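Local structure of lipase (Streptomyces rimosus, 5MAL) at residues W203-T208 with H216-G221; R143-G148 with E196-A201; V15-Y20 with K28-S33. The protein hydrolyses carboxylic esters such as triacylglycerols, preferring medium-length acyl chains, and also cleaves long-chain acyl-CoA thioesters, as a secreted monomeric serine esterase of the GDSL family. All coordinates share one frame; numbering follows the deposited sequence.

Contact 1 of 3, residues W203-T208 with H216-G221; sequences WLHSVT and HPTANG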
ATOM      1  N   TRP A 203     -11.549  -1.829  -8.512  1.00 10.32           N
ATOM      2  CA  TRP A 203     -11.356  -2.247  -7.133  1.00 10.20           C
ATOM      3  C   TRP A 203     -10.644  -1.163  -6.356  1.00  9.15           C
ATOM      4  O   TRP A 203     -10.131  -1.409  -5.262  1.00  8.85           O
ATOM      5  CB  TRP A 203     -10.538  -3.524  -7.050  1.00 11.23           C
ATOM      6  CG  TRP A 203     -11.307  -4.738  -7.371  1.00  9.49           C
ATOM      7  CD1 TRP A 203     -12.664  -4.831  -7.603  1.00 10.76           C
ATOM      8  CD2 TRP A 203     -10.785  -6.058  -7.488  1.00 10.17           C
ATOM      9  NE1 TRP A 203     -12.998  -6.136  -7.867  1.00 10.02           N
ATOM     10  CE2 TRP A 203     -11.866  -6.910  -7.799  1.00 10.65           C
ATOM     11  CE3 TRP A 203      -9.506  -6.605  -7.364  1.00 11.05           C
ATOM     12  CZ2 TRP A 203     -11.700  -8.280  -7.990  1.00 11.27           C
ATOM     13  CZ3 TRP A 203      -9.342  -7.970  -7.561  1.00 13.44           C
ATOM     14  CH2 TRP A 203     -10.430  -8.788  -7.871  1.00 12.02           C
ATOM     15  N   LEU A 204     -10.569   0.014  -6.967  1.00  6.14           N
ATOM     16  CA  LEU A 204     -10.034   1.203  -6.327  1.00  8.95           C
ATOM     17  C   LEU A 204     -11.106   2.250  -6.329  1.00 11.61           C
ATOM     18  O   LEU A 204     -11.892   2.323  -7.273  1.00 12.12           O
ATOM     19  CB  LEU A 204      -8.820   1.747  -7.075  1.00  7.61           C
ATOM     20  CG  LEU A 204      -7.646   0.797  -7.241  1.00 11.47           C
ATOM     21  CD1 LEU A 204      -6.731   1.334  -8.338  1.00 13.46           C
ATOM     22  CD2 LEU A 204      -6.930   0.699  -5.914  1.00 10.74           C
ATOM     23  N   HIS A 205     -11.127   3.080  -5.295  1.00 10.26           N
ATOM     24  CA  HIS A 205     -11.933   4.289  -5.339  1.00 11.21           C
ATOM     25  C   HIS A 205     -11.290   5.252  -6.312  1.00 11.65           C
ATOM     26  O   HIS A 205     -10.068   5.364  -6.359  1.00 11.63           O
ATOM     27  CB  HIS A 205     -12.034   4.954  -3.962  1.00 12.51           C
ATOM     28  CG  HIS A 205     -12.769   4.146  -2.944  1.00 11.75           C
ATOM     29  ND1 HIS A 205     -14.147   4.118  -2.867  1.00  9.53           N
ATOM     30  CD2 HIS A 205     -12.320   3.348  -1.947  1.00 10.81           C
ATOM     31  CE1 HIS A 205     -14.513   3.323  -1.877  1.00 11.92           C
ATOM     32  NE2 HIS A 205     -13.423   2.856  -1.293  1.00 12.86           N
ATOM     33  N   SER A 206     -12.107   5.957  -7.078  1.00 13.39           N
ATOM     34  CA  SER A 206     -11.580   7.047  -7.865  1.00 15.11           C
ATOM     35  C   SER A 206     -11.408   8.233  -6.926  1.00 16.26           C
ATOM     36  O   SER A 206     -11.350   8.070  -5.711  1.00 15.61           O
ATOM     37  CB  SER A 206     -12.510   7.398  -9.021  1.00 16.65           C
ATOM     38  OG  SER A 206     -11.882   8.338  -9.880  1.00 20.09           O
ATOM     39  N   VAL A 207     -11.324   9.427  -7.489  1.00 13.44           N
ATOM     40  CA  VAL A 207     -11.410  10.619  -6.683  1.00 10.36           C
ATOM     41  C   VAL A 207     -12.816  10.702  -6.136  1.00 17.99           C
ATOM     42  O   VAL A 207     -13.766  10.906  -6.888  1.00 18.76           O
ATOM     43  CB  VAL A 207     -11.094  11.859  -7.497  1.00 17.34           C
ATOM     44  CG1 VAL A 207     -11.038  13.061  -6.588  1.00 18.10           C
ATOM     45  CG2 VAL A 207      -9.784  11.655  -8.192  1.00 24.78           C
ATOM     46  N   THR A 208     -12.952  10.550  -4.829  1.00 12.16           N
ATOM     47  CA  THR A 208     -14.279  10.304  -4.267  1.00 14.83           C
ATOM     48  C   THR A 208     -14.470  10.978  -2.916  1.00 11.33           C
ATOM     49  O   THR A 208     -13.616  11.755  -2.466  1.00 14.96           O
ATOM     50  CB  THR A 208     -14.533   8.782  -4.125  1.00 16.79           C
ATOM     51  OG1 THR A 208     -15.913   8.543  -3.827  1.00 22.55           O
ATOM     52  CG2 THR A 208     -13.670   8.193  -3.018  1.00 18.53           C
ATOM     53  N   HIS A 216      -7.761   4.586  -3.011  1.00 11.84           N
ATOM     54  CA  HIS A 216      -7.503   3.444  -2.152  1.00  7.19           C
ATOM     55  C   HIS A 216      -8.354   2.259  -2.558  1.00  8.50           C
ATOM     56  O   HIS A 216      -9.363   2.427  -3.229  1.00 10.78           O
ATOM     57  CB  HIS A 216      -7.761   3.819  -0.708  1.00  9.77           C
ATOM     58  CG  HIS A 216      -6.691   4.687  -0.150  1.00 10.46           C
ATOM     59  ND1 HIS A 216      -6.628   6.040  -0.395  1.00 16.06           N
ATOM     60  CD2 HIS A 216      -5.580   4.379   0.558  1.00 11.59           C
ATOM     61  CE1 HIS A 216      -5.547   6.538   0.181  1.00 18.12           C
ATOM     62  NE2 HIS A 216      -4.894   5.549   0.763  1.00 13.54           N
ATOM     63  N   PRO A 217      -7.946   1.050  -2.163  1.00  8.57           N
ATOM     64  CA  PRO A 217      -8.755  -0.105  -2.549  1.00  6.41           C
ATOM     65  C   PRO A 217     -10.137  -0.056  -1.932  1.00  6.70           C
ATOM     66  O   PRO A 217     -10.306   0.410  -0.799  1.00  8.40           O
ATOM     67  CB  PRO A 217      -7.973  -1.285  -1.986  1.00  8.83           C
ATOM     68  CG  PRO A 217      -6.564  -0.801  -1.937  1.00  7.97           C
ATOM     69  CD  PRO A 217      -6.682   0.643  -1.526  1.00  6.68           C
ATOM     70  N   THR A 218     -11.119  -0.505  -2.695  1.00  7.64           N
ATOM     71  CA  THR A 218     -12.447  -0.718  -2.163  1.00  7.28           C
ATOM     72  C   THR A 218     -12.410  -1.942  -1.261  1.00  7.85           C
ATOM     73  O   THR A 218     -11.371  -2.594  -1.142  1.00  6.65           O
ATOM     74  CB  THR A 218     -13.450  -0.949  -3.279  1.00  7.98           C
ATOM     75  OG1 THR A 218     -13.117  -2.180  -3.943  1.00  6.13           O
ATOM     76  CG2 THR A 218     -13.402   0.204  -4.279  1.00 10.55           C
ATOM     77  N   ALA A 219     -13.549  -2.282  -0.658  1.00  7.33           N
ATOM     78  CA  ALA A 219     -13.630  -3.509   0.117  1.00 10.68           C
ATOM     79  C   ALA A 219     -13.279  -4.711  -0.763  1.00  9.13           C
ATOM     80  O   ALA A 219     -12.569  -5.612  -0.332  1.00  9.55           O
ATOM     81  CB  ALA A 219     -15.030  -3.676   0.716  1.00 11.10           C
ATOM     82  N   ASN A 220     -13.767  -4.688  -2.003  1.00 10.43           N
ATOM     83  CA  ASN A 220     -13.512  -5.761  -2.961  1.00 11.80           C
ATOM     84  C   ASN A 220     -12.016  -5.791  -3.308  1.00  9.01           C
ATOM     85  O   ASN A 220     -11.420  -6.857  -3.457  1.00 10.52           O
ATOM     86  CB  ASN A 220     -14.380  -5.574  -4.224  1.00 12.55           C
ATOM     87  CG  ASN A 220     -14.548  -6.864  -5.022  1.00 18.73           C
ATOM     88  OD1 ASN A 220     -13.996  -7.896  -4.661  1.00 22.79           O
ATOM     89  ND2 ASN A 220     -15.325  -6.810  -6.097  1.00 16.60           N
ATOM     90  N   GLY A 221     -11.422  -4.611  -3.417  1.00  8.86           N
ATOM     91  CA  GLY A 221      -9.991  -4.485  -3.665  1.00  7.83           C
ATOM     92  C   GLY A 221      -9.160  -5.063  -2.539  1.00 10.00           C
ATOM     93  O   GLY A 221      -8.117  -5.664  -2.767  1.00  9.86           O
TER
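Trp203 lays its indole against the first turn of the helix that starts at Ala219, with Asn220 O over one ring face. CB of Trp203 lies 3.6 Å from Gly221 CA, while Asn220 CB makes an off-centre CH-pi contact with the five-membered ring. Ring and amide planes stand 45° apart, and Asn220 ND2 sits 3.0 Å from Trp203 NE1, a meeting of two donors that is not a hydrogen bond. The other face-on contact is at His205, where Thr218 CG2 sits over the imidazole centre, 4.0 Å from its centroid. Between the two rings the backbones of Leu204 and Pro217 form a single bridge. Thr218 N gives a 2.9 Å bond to Trp203 O from above the carbonyl plane, and His205 N bonds to His216 O at 2.8 Å, nearly along the C=O axis. Thr218 OG1, placed between its own N and carbonyl carbon (chi1 65°), accepts from Gly221 N at 3.0 Å and so N-caps the helix. His205 NE2 is bonded to Gly16 O. His216 CB points away from residues 203-208, and its imidazole is engaged elsewhere: ND1 bonds to Ser214 O and NE2 to the nucleophile Ser10 OG. With a backbone carbonyl as the partner of ND1, the catalytic unit is a Ser-His dyad; that carbonyl probably orients the imidazole and supports its positive charge, while the bridge holds its backbone.

Contact 2 of 3, residues R143-G148 with E196-A201; sequences RFYKLG and ELCSGA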
ATOM      1  N   ARG A 143      -1.112  -0.427 -10.028  1.00 10.99           N
ATOM      2  CA  ARG A 143      -1.280   0.608 -11.036  1.00  8.20           C
ATOM      3  C   ARG A 143      -2.714   1.087 -10.907  1.00  9.93           C
ATOM      4  O   ARG A 143      -3.634   0.269 -10.801  1.00 13.47           O
ATOM      5  CB  ARG A 143      -0.995   0.076 -12.446  1.00 10.70           C
ATOM      6  CG  ARG A 143       0.470   0.055 -12.827  1.00 13.67           C
ATOM      7  CD  ARG A 143       0.623  -0.395 -14.267  1.00 18.94           C
ATOM      8  NE  ARG A 143       0.041  -1.715 -14.437  1.00 17.19           N
ATOM      9  CZ  ARG A 143       0.736  -2.844 -14.431  1.00 19.68           C
ATOM     10  NH1 ARG A 143       2.057  -2.807 -14.291  1.00 20.25           N
ATOM     11  NH2 ARG A 143       0.108  -4.005 -14.586  1.00 23.72           N
ATOM     12  N   PHE A 144      -2.915   2.399 -10.899  1.00  6.84           N
ATOM     13  CA  PHE A 144      -4.236   2.942 -10.624  1.00 11.34           C
ATOM     14  C   PHE A 144      -5.197   2.848 -11.810  1.00 10.46           C
ATOM     15  O   PHE A 144      -6.410   2.822 -11.618  1.00  8.70           O
ATOM     16  CB  PHE A 144      -4.145   4.404 -10.197  1.00 11.75           C
ATOM     17  CG  PHE A 144      -3.653   4.618  -8.787  1.00 16.51           C
ATOM     18  CD1 PHE A 144      -3.596   3.582  -7.875  1.00 15.64           C
ATOM     19  CD2 PHE A 144      -3.275   5.889  -8.370  1.00 21.44           C
ATOM     20  CE1 PHE A 144      -3.149   3.792  -6.582  1.00 16.50           C
ATOM     21  CE2 PHE A 144      -2.816   6.113  -7.077  1.00 21.00           C
ATOM     22  CZ  PHE A 144      -2.752   5.058  -6.181  1.00 23.32           C
ATOM     23  N   TYR A 145      -4.658   2.832 -13.029  1.00 10.13           N
ATOM     24  CA  TYR A 145      -5.484   2.998 -14.224  1.00 11.08           C
ATOM     25  C   TYR A 145      -5.308   1.912 -15.266  1.00 10.03           C
ATOM     26  O   TYR A 145      -4.199   1.412 -15.482  1.00 14.38           O
ATOM     27  CB  TYR A 145      -5.178   4.354 -14.879  1.00  9.19           C
ATOM     28  CG  TYR A 145      -5.656   5.497 -14.050  1.00  8.39           C
ATOM     29  CD1 TYR A 145      -7.002   5.821 -14.019  1.00  8.33           C
ATOM     30  CD2 TYR A 145      -4.772   6.251 -13.277  1.00 10.20           C
ATOM     31  CE1 TYR A 145      -7.470   6.854 -13.248  1.00  7.33           C
ATOM     32  CE2 TYR A 145      -5.235   7.300 -12.500  1.00  9.92           C
ATOM     33  CZ  TYR A 145      -6.588   7.594 -12.491  1.00 13.30           C
ATOM     34  OH  TYR A 145      -7.101   8.627 -11.735  1.00 14.39           O
ATOM     35  N   LYS A 146      -6.412   1.568 -15.920  1.00 10.56           N
ATOM     36  CA  LYS A 146      -6.356   0.816 -17.163  1.00 12.67           C
ATOM     37  C   LYS A 146      -6.254   1.836 -18.278  1.00 16.96           C
ATOM     38  O   LYS A 146      -7.071   2.758 -18.351  1.00 17.26           O
ATOM     39  CB  LYS A 146      -7.598  -0.048 -17.366  1.00 12.55           C
ATOM     40  CG  LYS A 146      -7.683  -0.618 -18.778  1.00 18.55           C
ATOM     41  CD  LYS A 146      -9.076  -1.154 -19.072  1.00 25.23           C
ATOM     42  CE  LYS A 146      -9.065  -2.195 -20.196  1.00 32.50           C
ATOM     43  NZ  LYS A 146      -7.868  -2.054 -21.080  1.00 38.19           N
ATOM     44  N   LEU A 147      -5.250   1.691 -19.135  1.00 15.94           N
ATOM     45  CA  LEU A 147      -5.070   2.623 -20.236  1.00 17.26           C
ATOM     46  C   LEU A 147      -5.709   2.107 -21.527  1.00 21.94           C
ATOM     47  O   LEU A 147      -5.881   0.901 -21.697  1.00 19.93           O
ATOM     48  CB  LEU A 147      -3.583   2.886 -20.463  1.00 20.10           C
ATOM     49  CG  LEU A 147      -2.791   3.403 -19.262  1.00 19.17           C
ATOM     50  CD1 LEU A 147      -1.374   3.746 -19.687  1.00 22.76           C
ATOM     51  CD2 LEU A 147      -3.474   4.618 -18.643  1.00 17.61           C
ATOM     52  N   GLY A 148      -6.058   3.030 -22.421  1.00 21.88           N
ATOM     53  CA  GLY A 148      -6.421   2.673 -23.782  1.00 26.17           C
ATOM     54  C   GLY A 148      -7.889   2.792 -24.132  1.00 33.75           C
ATOM     55  O   GLY A 148      -8.263   2.768 -25.307  1.00 37.66           O
ATOM     56  N   GLU A 196      -8.493  -1.934 -12.404  1.00  9.54           N
ATOM     57  CA  GLU A 196      -7.975  -0.589 -12.222  1.00  9.50           C
ATOM     58  C   GLU A 196      -9.109   0.412 -12.401  1.00 11.04           C
ATOM     59  O   GLU A 196     -10.208   0.046 -12.798  1.00 10.47           O
ATOM     60  CB  GLU A 196      -6.861  -0.310 -13.230  1.00 12.35           C
ATOM     61  CG  GLU A 196      -5.805  -1.411 -13.316  1.00 12.11           C
ATOM     62  CD  GLU A 196      -6.099  -2.457 -14.392  1.00 15.24           C
ATOM     63  OE1 GLU A 196      -7.276  -2.670 -14.757  1.00 12.94           O
ATOM     64  OE2 GLU A 196      -5.125  -3.066 -14.890  1.00 19.30           O
ATOM     65  N   LEU A 197      -8.862   1.667 -12.075  1.00  7.96           N
ATOM     66  CA  LEU A 197      -9.772   2.700 -12.510  1.00  8.74           C
ATOM     67  C   LEU A 197      -9.800   2.641 -14.036  1.00 12.15           C
ATOM     68  O   LEU A 197      -8.780   2.329 -14.664  1.00  8.96           O
ATOM     69  CB  LEU A 197      -9.337   4.069 -11.996  1.00  8.15           C
ATOM     70  CG  LEU A 197      -9.388   4.176 -10.475  1.00 11.26           C
ATOM     71  CD1 LEU A 197      -8.844   5.512 -10.002  1.00 13.20           C
ATOM     72  CD2 LEU A 197     -10.820   3.993  -9.972  1.00 12.92           C
ATOM     73  N   CYS A 198     -10.982   2.889 -14.600  1.00 10.60           N
ATOM     74  CA  CYS A 198     -11.251   2.840 -16.044  1.00 11.96           C
ATOM     75  C   CYS A 198     -11.280   1.420 -16.593  1.00 13.96           C
ATOM     76  O   CYS A 198     -11.361   1.223 -17.807  1.00 16.04           O
ATOM     77  CB  CYS A 198     -10.230   3.653 -16.838  1.00 12.32           C
ATOM     78  SG  CYS A 198     -10.011   5.327 -16.246  1.00 17.83           S
ATOM     79  N   SER A 199     -11.226   0.427 -15.719  1.00 11.08           N
ATOM     80  CA  SER A 199     -11.276  -0.959 -16.186  1.00 13.62           C
ATOM     81  C   SER A 199     -12.706  -1.409 -16.439  1.00 16.31           C
ATOM     82  O   SER A 199     -12.941  -2.406 -17.123  1.00 20.69           O
ATOM     83  CB  SER A 199     -10.654  -1.888 -15.168  1.00 11.63           C
ATOM     84  OG  SER A 199     -11.476  -1.895 -14.018  1.00 11.48           O
ATOM     85  N   GLY A 200     -13.654  -0.691 -15.851  1.00 12.79           N
ATOM     86  CA  GLY A 200     -15.055  -1.081 -15.903  1.00 16.99           C
ATOM     87  C   GLY A 200     -15.400  -1.940 -14.702  1.00 15.74           C
ATOM     88  O   GLY A 200     -16.562  -2.240 -14.432  1.00 15.67           O
ATOM     89  N   ALA A 201     -14.369  -2.350 -13.977  1.00 11.70           N
ATOM     90  CA  ALA A 201     -14.564  -3.153 -12.778  1.00 14.02           C
ATOM     91  C   ALA A 201     -13.651  -2.690 -11.644  1.00 11.88           C
ATOM     92  O   ALA A 201     -12.924  -3.509 -11.068  1.00  9.85           O
ATOM     93  CB  ALA A 201     -14.303  -4.622 -13.089  1.00 12.49           C
TER
HETATM   94  O   HOH W   1      -2.896  -0.879 -15.779  1.00 18.79           O
HETATM   95  O   HOH W   2      -2.830  -3.237 -13.710  1.00 21.17           O
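Residues 143-148 and 196-201 meet in a single beta bridge between Tyr145 and Leu197: Leu197 N bonds to Phe144 O at 2.7 Å, in the carbonyl plane but bent (142°), and Lys146 N to Leu197 O at 2.8 Å, almost straight. The Tyr145 ring crosses Leu197 obliquely, its CD1 3.6 Å from Leu197 CB, with Leu197 CD1 near CE1. Cys198 SG, disulfide-bonded to Cys151, comes to the ring edge, 3.8 Å from CD1 of Tyr145, and the phenol OH bonds to Tyr215. On the polar side Glu196 bends at chi2 (92°), so that its OE2 faces Arg143 across two waters. One donates to OE2 and to Tyr145 O; the other donates to OE2 at 2.6 Å and accepts from Arg143 NH2. These opposite charges probably feel each other through water; Arg143 NH1 salt-bridges Asp168, and Glu196 OE1 accepts from Gly194 N. Lys146 runs its CD over the turn, 3.5 Å from Cys198 O. Residues 196-199 form a type II beta turn whose Glu196 O accepts from both N and OG of Ser199, and Ser199 OG, accepting from Ala201 N, adds an ST turn: a disulfide-tethered pairing of two long loops in a secreted SGNH hydrolase.

Contact 3 of 3, residues V15-Y20 with K28-S33; sequences VGAGSY and KRSTKS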
ATOM      1  N   VAL A  15      -7.853   2.084   4.486  1.00  9.94           N
ATOM      2  CA  VAL A  15      -8.619   3.279   4.158  1.00 11.62           C
ATOM      3  C   VAL A  15      -9.364   2.999   2.867  1.00 11.36           C
ATOM      4  O   VAL A  15      -8.767   2.543   1.901  1.00 11.87           O
ATOM      5  CB  VAL A  15      -7.705   4.505   4.012  1.00 14.04           C
ATOM      6  CG1 VAL A  15      -8.476   5.718   3.481  1.00 13.59           C
ATOM      7  CG2 VAL A  15      -7.060   4.802   5.346  1.00 11.44           C
ATOM      8  N   GLY A  16     -10.676   3.214   2.870  1.00 12.82           N
ATOM      9  CA  GLY A  16     -11.478   2.917   1.695  1.00 12.34           C
ATOM     10  C   GLY A  16     -12.254   1.613   1.736  1.00 13.77           C
ATOM     11  O   GLY A  16     -13.177   1.415   0.934  1.00 11.91           O
ATOM     12  N   ALA A  17     -11.901   0.723   2.664  1.00 10.87           N
ATOM     13  CA  ALA A  17     -12.571  -0.567   2.754  1.00 14.13           C
ATOM     14  C   ALA A  17     -13.637  -0.578   3.841  1.00 10.95           C
ATOM     15  O   ALA A  17     -14.402  -1.531   3.945  1.00 18.43           O
ATOM     16  CB  ALA A  17     -11.571  -1.672   3.012  1.00 12.51           C
ATOM     17  N   GLY A  18     -13.673   0.479   4.649  1.00 12.97           N
ATOM     18  CA  GLY A  18     -14.715   0.652   5.646  1.00 17.88           C
ATOM     19  C   GLY A  18     -14.549  -0.162   6.910  1.00 17.79           C
ATOM     20  O   GLY A  18     -13.477  -0.698   7.170  1.00 15.55           O
ATOM     21  N   SER A  19     -15.614  -0.236   7.706  1.00 10.95           N
ATOM     22  CA  SER A  19     -15.619  -1.066   8.916  1.00 13.46           C
ATOM     23  C   SER A  19     -14.352  -0.877   9.759  1.00 18.41           C
ATOM     24  O   SER A  19     -13.650  -1.843  10.057  1.00 17.47           O
ATOM     25  CB  SER A  19     -15.784  -2.532   8.527  1.00 15.61           C
ATOM     26  OG  SER A  19     -17.032  -2.733   7.868  1.00 17.99           O
ATOM     27  N   TYR A  20     -14.060   0.367  10.125  1.00 16.60           N
ATOM     28  CA  TYR A  20     -12.827   0.665  10.854  1.00 14.89           C
ATOM     29  C   TYR A  20     -12.919   0.342  12.330  1.00 17.71           C
ATOM     30  O   TYR A  20     -13.971   0.471  12.958  1.00 16.87           O
ATOM     31  CB  TYR A  20     -12.428   2.129  10.674  1.00 15.72           C
ATOM     32  CG  TYR A  20     -12.400   2.502   9.219  1.00 12.91           C
ATOM     33  CD1 TYR A  20     -11.395   2.031   8.384  1.00 12.35           C
ATOM     34  CD2 TYR A  20     -13.400   3.293   8.668  1.00 18.57           C
ATOM     35  CE1 TYR A  20     -11.385   2.341   7.031  1.00 14.74           C
ATOM     36  CE2 TYR A  20     -13.397   3.619   7.318  1.00 19.68           C
ATOM     37  CZ  TYR A  20     -12.391   3.134   6.503  1.00 18.91           C
ATOM     38  OH  TYR A  20     -12.393   3.454   5.168  1.00 16.13           O
ATOM     39  N   LYS A  28      -7.221   4.511  10.815  1.00 12.13           N
ATOM     40  CA  LYS A  28      -8.244   3.973   9.939  1.00 14.19           C
ATOM     41  C   LYS A  28      -7.930   2.526   9.575  1.00 16.11           C
ATOM     42  O   LYS A  28      -7.833   2.174   8.411  1.00 11.82           O
ATOM     43  CB  LYS A  28      -8.375   4.833   8.677  1.00 20.26           C
ATOM     44  CG  LYS A  28      -9.196   6.101   8.858  1.00 17.85           C
ATOM     45  CD  LYS A  28     -10.671   5.787   8.997  1.00 27.81           C
ATOM     46  CE  LYS A  28     -11.494   7.070   9.024  1.00 31.05           C
ATOM     47  NZ  LYS A  28     -12.914   6.799   9.381  1.00 33.60           N
ATOM     48  N   ARG A  29      -7.742   1.695  10.589  1.00 13.46           N
ATOM     49  CA  ARG A  29      -7.544   0.273  10.360  1.00 12.21           C
ATOM     50  C   ARG A  29      -8.870  -0.442  10.176  1.00 14.89           C
ATOM     51  O   ARG A  29      -9.632  -0.644  11.121  1.00 16.27           O
ATOM     52  CB  ARG A  29      -6.750  -0.352  11.501  1.00  9.99           C
ATOM     53  CG  ARG A  29      -5.272   0.044  11.425  1.00 10.95           C
ATOM     54  CD  ARG A  29      -4.424  -0.705  12.443  1.00 11.81           C
ATOM     55  NE  ARG A  29      -4.585  -0.213  13.809  1.00 15.68           N
ATOM     56  CZ  ARG A  29      -3.828   0.719  14.387  1.00 15.56           C
ATOM     57  NH1 ARG A  29      -2.852   1.304  13.720  1.00 12.11           N
ATOM     58  NH2 ARG A  29      -4.063   1.071  15.653  1.00 16.88           N
ATOM     59  N   SER A  30      -9.107  -0.842   8.936  1.00 10.97           N
ATOM     60  CA  SER A  30     -10.340  -1.481   8.535  1.00 12.64           C
ATOM     61  C   SER A  30     -10.366  -2.959   8.868  1.00 15.52           C
ATOM     62  O   SER A  30      -9.367  -3.649   8.680  1.00 12.53           O
ATOM     63  CB  SER A  30     -10.524  -1.299   7.033  1.00 12.81           C
ATOM     64  OG  SER A  30     -11.513  -2.182   6.553  1.00 15.58           O
ATOM     65  N   THR A  31     -11.509  -3.463   9.329  1.00 11.30           N
ATOM     66  CA  THR A  31     -11.648  -4.902   9.523  1.00 10.29           C
ATOM     67  C   THR A  31     -11.767  -5.622   8.182  1.00 11.36           C
ATOM     68  O   THR A  31     -11.702  -6.858   8.122  1.00 13.44           O
ATOM     69  CB  THR A  31     -12.865  -5.251  10.408  1.00 15.29           C
ATOM     70  OG1 THR A  31     -14.071  -4.921   9.720  1.00 18.05           O
ATOM     71  CG2 THR A  31     -12.805  -4.487  11.698  1.00 14.54           C
ATOM     72  N   LYS A  32     -11.934  -4.854   7.108  1.00  8.89           N
ATOM     73  CA  LYS A  32     -11.983  -5.433   5.773  1.00 11.53           C
ATOM     74  C   LYS A  32     -10.681  -5.194   5.016  1.00 12.79           C
ATOM     75  O   LYS A  32     -10.590  -5.467   3.821  1.00 10.63           O
ATOM     76  CB  LYS A  32     -13.159  -4.870   4.985  1.00 12.64           C
ATOM     77  CG  LYS A  32     -14.499  -5.215   5.610  1.00 18.47           C
ATOM     78  CD  LYS A  32     -15.661  -4.818   4.722  1.00 26.03           C
ATOM     79  CE  LYS A  32     -16.980  -4.996   5.458  1.00 29.80           C
ATOM     80  NZ  LYS A  32     -17.287  -6.425   5.709  1.00 39.82           N
ATOM     81  N   SER A  33      -9.677  -4.686   5.719  1.00 10.89           N
ATOM     82  CA  SER A  33      -8.326  -4.569   5.166  1.00  7.85           C
ATOM     83  C   SER A  33      -7.705  -5.944   4.971  1.00  9.81           C
ATOM     84  O   SER A  33      -8.098  -6.903   5.646  1.00 11.25           O
ATOM     85  CB  SER A  33      -7.444  -3.758   6.106  1.00  8.14           C
ATOM     86  OG  SER A  33      -7.257  -4.485   7.309  1.00  8.99           O
TER
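Ser30 is the tight centre of this contact between two arms of one loop. Its OG, anti to the backbone N (chi1 165°), donates to Gly18 O in the carbonyl plane at only 2.5 Å, and it accepts from Lys32 N, closing an ST turn. Ala17 CB packs against the same oxygen, so the buried hydroxyl is gripped by two bonds and flanked by a methyl group. Beside it Tyr20 and Ser30 form a single backbone bridge. Ser19 O takes two donors from one residue: Thr31 N, nearly straight at 2.8 Å but above the carbonyl plane, and Thr31 OG1 at 3.1 Å on a lone pair. The Tyr20 ring is clasped from both faces. Lys28 CD sits over its centre, 3.6 Å from the centroid in a CH-pi contact made possible by the bend at chi2 (-72°), while Gly18 O lies over the opposite face near the rim. The phenol OH accepts from Gly16 N at 2.9 Å and, weakly, from Gly18 N, which ties the ring back to its own arm. Toward solvent the packing loosens. Ser19 and Lys32 are exposed and meet through Lys32 CE, 3.3 Å from Ser19 OG, and the Lys28 chain ends with NZ above the same face as its CD, 3.6 Å from CD2 of Tyr20. At the other end Val15 CG2 meets Lys28 CB, and the Val15 side chain also touches Ser10 and His216, so one flank of the contact adjoins the catalytic pair. Both arms belong to the loop that connects helix 10-13 to helix 34-40. Ser33, which donates through OG to Ser30 O, N-caps the latter at Ala36 N, and Arg29 and Ser33 rest on Phe49 of strand 46-49.

Each contact has one backbone bridge, loop to loop in contacts 2 and 3, loop to lead-in of helix 219-232 in contact 1; all are only partly buried. Contacts 1 and 3 adjoin the catalytic pair: contact 1 carries His216, contact 3 brings Val15 up to it, and His205 NE2 to Gly16 O links them directly. Contact 2 lies farther out, about 17 Å from the chain centre to its own centre, against 12 and 13 Å for the others; it touches contact 1 through Leu197 and Phe144 against Leu204 but does not reach contact 3. Contacts 1 and 3 each lead into a capped helix, 219-232 and 34-40, whereas contact 2 relies on a disulfide and water-linked charges.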